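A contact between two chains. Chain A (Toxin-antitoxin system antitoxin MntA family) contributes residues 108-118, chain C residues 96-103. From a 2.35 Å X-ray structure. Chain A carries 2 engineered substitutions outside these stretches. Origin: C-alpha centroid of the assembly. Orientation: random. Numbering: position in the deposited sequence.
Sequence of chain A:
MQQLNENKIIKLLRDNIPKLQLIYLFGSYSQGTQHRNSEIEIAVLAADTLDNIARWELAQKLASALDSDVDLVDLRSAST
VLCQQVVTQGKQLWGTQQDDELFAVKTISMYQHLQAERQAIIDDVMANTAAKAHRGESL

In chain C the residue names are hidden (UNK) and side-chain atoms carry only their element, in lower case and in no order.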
# COMPACT_ATOMS: atom_id res chain seq x y z
N ILE A 108 28.48 -18.67 4.93
CA ILE A 108 27.98 -19.92 5.48
C ILE A 108 28.43 -20.09 6.92
O ILE A 108 27.67 -20.57 7.77
CB ILE A 108 28.43 -21.10 4.59
CG1 ILE A 108 27.76 -21.00 3.21
CG2 ILE A 108 28.11 -22.43 5.25
CD1 ILE A 108 28.36 -21.94 2.16
N SER A 109 29.66 -19.68 7.22
CA SER A 109 30.15 -19.75 8.59
C SER A 109 29.36 -18.83 9.51
O SER A 109 28.89 -19.26 10.58
CB SER A 109 31.64 -19.40 8.62
OG SER A 109 32.11 -19.37 9.96
N MET A 110 29.21 -17.57 9.12
CA MET A 110 28.40 -16.64 9.91
C MET A 110 26.98 -17.16 10.11
O MET A 110 26.41 -17.02 11.20
CB MET A 110 28.36 -15.26 9.23
CG MET A 110 29.71 -14.56 9.21
SD MET A 110 29.62 -12.86 8.61
CE MET A 110 28.80 -12.07 9.99
N TYR A 111 26.41 -17.79 9.08
CA TYR A 111 25.04 -18.28 9.19
C TYR A 111 24.95 -19.42 10.20
O TYR A 111 24.05 -19.43 11.05
CB TYR A 111 24.52 -18.73 7.83
CG TYR A 111 23.05 -19.12 7.84
CD1 TYR A 111 22.67 -20.45 7.91
CD2 TYR A 111 22.06 -18.15 7.81
CE1 TYR A 111 21.35 -20.81 7.93
CE2 TYR A 111 20.72 -18.49 7.83
CZ TYR A 111 20.37 -19.83 7.89
OH TYR A 111 19.04 -20.17 7.91
N GLN A 112 25.87 -20.38 10.12
CA GLN A 112 25.87 -21.49 11.07
C GLN A 112 26.00 -21.00 12.51
O GLN A 112 25.29 -21.47 13.40
CB GLN A 112 26.99 -22.47 10.73
CG GLN A 112 26.72 -23.28 9.49
CD GLN A 112 27.95 -23.96 8.95
OE1 GLN A 112 29.07 -23.69 9.40
NE2 GLN A 112 27.76 -24.85 7.98
N HIS A 113 26.89 -20.03 12.75
CA HIS A 113 26.99 -19.45 14.08
C HIS A 113 25.71 -18.70 14.46
O HIS A 113 25.31 -18.71 15.63
CB HIS A 113 28.19 -18.51 14.17
CG HIS A 113 29.50 -19.23 14.25
ND1 HIS A 113 30.15 -19.47 15.44
CD2 HIS A 113 30.28 -19.77 13.28
CE1 HIS A 113 31.27 -20.12 15.20
NE2 HIS A 113 31.38 -20.31 13.90
N LEU A 114 25.06 -18.06 13.49
CA LEU A 114 23.79 -17.40 13.79
C LEU A 114 22.72 -18.41 14.17
O LEU A 114 21.98 -18.20 15.14
CB LEU A 114 23.34 -16.55 12.61
CG LEU A 114 21.94 -15.96 12.78
CD1 LEU A 114 21.92 -14.94 13.92
CD2 LEU A 114 21.43 -15.35 11.48
N GLN A 115 22.63 -19.52 13.43
CA GLN A 115 21.61 -20.53 13.73
C GLN A 115 21.74 -21.04 15.16
O GLN A 115 20.73 -21.28 15.83
CB GLN A 115 21.70 -21.68 12.73
CG GLN A 115 21.17 -21.35 11.33
CD GLN A 115 19.65 -21.11 11.30
OE1 GLN A 115 19.15 -20.13 11.87
NE2 GLN A 115 18.93 -22.00 10.63
N ALA A 116 22.97 -21.20 15.65
CA ALA A 116 23.16 -21.62 17.03
C ALA A 116 22.61 -20.59 18.01
O ALA A 116 21.87 -20.92 18.93
CB ALA A 116 24.64 -21.89 17.30
N GLU A 117 22.96 -19.31 17.81
CA GLU A 117 22.54 -18.27 18.74
C GLU A 117 21.02 -18.14 18.80
O GLU A 117 20.46 -17.94 19.88
CB GLU A 117 23.16 -16.92 18.36
CG GLU A 117 24.65 -16.96 18.10
CD GLU A 117 25.17 -15.68 17.48
OE1 GLU A 117 24.35 -14.83 17.05
OE2 GLU A 117 26.41 -15.52 17.42
N ARG A 118 20.35 -18.26 17.66
CA ARG A 118 18.96 -17.85 17.53
C ARG A 118 17.98 -19.02 17.46
O ARG A 118 16.77 -18.77 17.31
CB ARG A 118 18.80 -16.98 16.28
CG ARG A 118 18.91 -17.76 14.97
CD ARG A 118 18.53 -16.91 13.78
NE ARG A 118 18.44 -17.70 12.55
CZ ARG A 118 17.78 -17.30 11.47
NH1 ARG A 118 17.17 -16.13 11.47
NH2 ARG A 118 17.73 -18.07 10.39
N UNK C 96 33.99 -7.13 15.53
CA UNK C 96 35.28 -7.62 15.99
C UNK C 96 35.25 -9.12 16.22
O UNK C 96 36.16 -9.84 15.79
c UNK C 96 37.14 -8.20 18.80
c UNK C 96 37.08 -7.02 17.85
c UNK C 96 35.68 -6.87 17.27
c UNK C 96 37.44 -5.73 18.57
N UNK C 97 34.18 -9.62 16.85
CA UNK C 97 34.08 -11.06 17.10
C UNK C 97 34.03 -11.85 15.81
O UNK C 97 34.68 -12.91 15.69
c UNK C 97 32.73 -12.84 18.23
c UNK C 97 29.39 -13.75 16.86
c UNK C 97 31.30 -13.31 18.34
n UNK C 97 28.71 -13.48 15.75
n UNK C 97 30.51 -13.08 17.14
c UNK C 97 32.84 -11.36 17.94
n UNK C 97 28.96 -14.69 17.68
N UNK C 98 33.27 -11.37 14.82
CA UNK C 98 33.16 -12.08 13.55
C UNK C 98 34.52 -12.23 12.87
O UNK C 98 34.81 -13.27 12.28
o UNK C 98 30.39 -12.33 13.86
c UNK C 98 30.76 -11.41 13.12
c UNK C 98 32.19 -11.35 12.62
n UNK C 98 29.94 -10.45 12.70
N UNK C 99 35.36 -11.20 12.95
CA UNK C 99 36.70 -11.31 12.40
C UNK C 99 37.54 -12.28 13.22
O UNK C 99 38.27 -13.11 12.67
c UNK C 99 37.35 -9.92 12.31
c UNK C 99 36.50 -9.00 11.43
c UNK C 99 37.07 -7.62 11.23
c UNK C 99 38.76 -10.01 11.77
N UNK C 100 37.41 -12.23 14.55
CA UNK C 100 38.23 -13.09 15.41
C UNK C 100 37.90 -14.57 15.20
O UNK C 100 38.79 -15.42 15.26
c UNK C 100 38.04 -12.71 16.88
N UNK C 101 36.63 -14.89 14.95
CA UNK C 101 36.22 -16.29 14.86
C UNK C 101 36.46 -16.85 13.46
O UNK C 101 36.96 -17.97 13.29
c UNK C 101 34.75 -16.45 15.29
c UNK C 101 34.57 -16.05 16.74
c UNK C 101 34.28 -17.88 15.06
N UNK C 102 36.11 -16.08 12.43
CA UNK C 102 36.13 -16.60 11.07
C UNK C 102 37.48 -16.42 10.38
O UNK C 102 37.90 -17.31 9.63
n UNK C 102 31.66 -15.73 11.71
n UNK C 102 33.08 -17.25 11.21
c UNK C 102 31.89 -17.03 11.72
c UNK C 102 33.66 -16.05 10.85
c UNK C 102 35.02 -15.95 10.23
c UNK C 102 32.75 -15.09 11.16
N UNK C 103 38.16 -15.29 10.62
CA UNK C 103 39.44 -15.03 9.95
C UNK C 103 40.33 -14.24 10.92
O UNK C 103 40.50 -13.02 10.82
o UNK C 103 41.42 -15.06 8.01
c UNK C 103 40.54 -14.20 7.82
o UNK C 103 40.65 -13.27 7.00
c UNK C 103 39.26 -14.28 8.63

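Position 96 of chain C has four side-chain carbons, forked at the second. They lie out of reach of the chain A stretch. The fork one carbon beyond CB makes this Leu96(C).

Position 97 carries three carbons, a nitrogen, then a carbon bearing two more nitrogens. That is a guanidinium group. Its CA-to-CB bond points sideways, but the end of the chain comes nearer and meets Glu117(A) at the edge of the guanidinium. The residue is Arg97(C). NH1 of Arg97(C) donates a hydrogen bond to OE2 of Glu117(A) at 2.7 Å, as part of a salt bridge.

Position 98 has two carbons, the second carrying one oxygen and one nitrogen, and it reaches the methyl end of Met110(A). A flat terminal amide this short identifies it. The residue is Asn98(C); its ND2 lies 3.4 Å from CE of Met110(A). On its other terminal atom, OD1 of Asn98(C) accepts a hydrogen bond from NH2 of Arg97(C) at 2.8 Å, and a weak one from NE of Arg97(C) at 3.4 Å.

Position 99 has four carbons, forked at the first, with one arm two carbons long. It is Ile99(C), exposed and without contact here.

Position 100 has a single side-chain carbon. It is Ala100(C), also out of reach.

Position 101 has three carbons, with two carried on the first. The CA-to-CB bond points toward the chain A stretch, and one branch approaches the ring of His113(A). This is Val101(C); its CG1 is 3.8 Å from CE1 of His113(A).

Position 102 has one carbon and then a five-membered ring of three carbons and two nitrogens. The ring sits among Ser109(A), Met110(A) and His113(A). It is an imidazole, so the residue is His102(C). ND1 of His102(C) is 2.6 Å from OG of Ser109(A), and NE2 of His102(C) is 3.4 Å from CG of Met110(A). Its edge faces the ring of His113(A) in an offset edge-to-face pair, with planes at 80°.

Position 103 has two carbons, the second carrying two oxygens. This carboxylate is poorly ordered and out of reach of the chain A stretch. It is Asp103(C), the first residue to leave helical geometry.

The contact joins two helices whose axes approach to 11.1 Å, so side chains bridge the gap. His102(C) is the centre, with the largest covered area. The salt bridge ties Arg97(C) to Glu117(A), two helical turns beyond Ser109(A). Asn98(C) also bonds the guanidinium, while Val101(C) adds a van der Waals contact to His113(A).

Chain C, residues 96-103: LRNIAVHD
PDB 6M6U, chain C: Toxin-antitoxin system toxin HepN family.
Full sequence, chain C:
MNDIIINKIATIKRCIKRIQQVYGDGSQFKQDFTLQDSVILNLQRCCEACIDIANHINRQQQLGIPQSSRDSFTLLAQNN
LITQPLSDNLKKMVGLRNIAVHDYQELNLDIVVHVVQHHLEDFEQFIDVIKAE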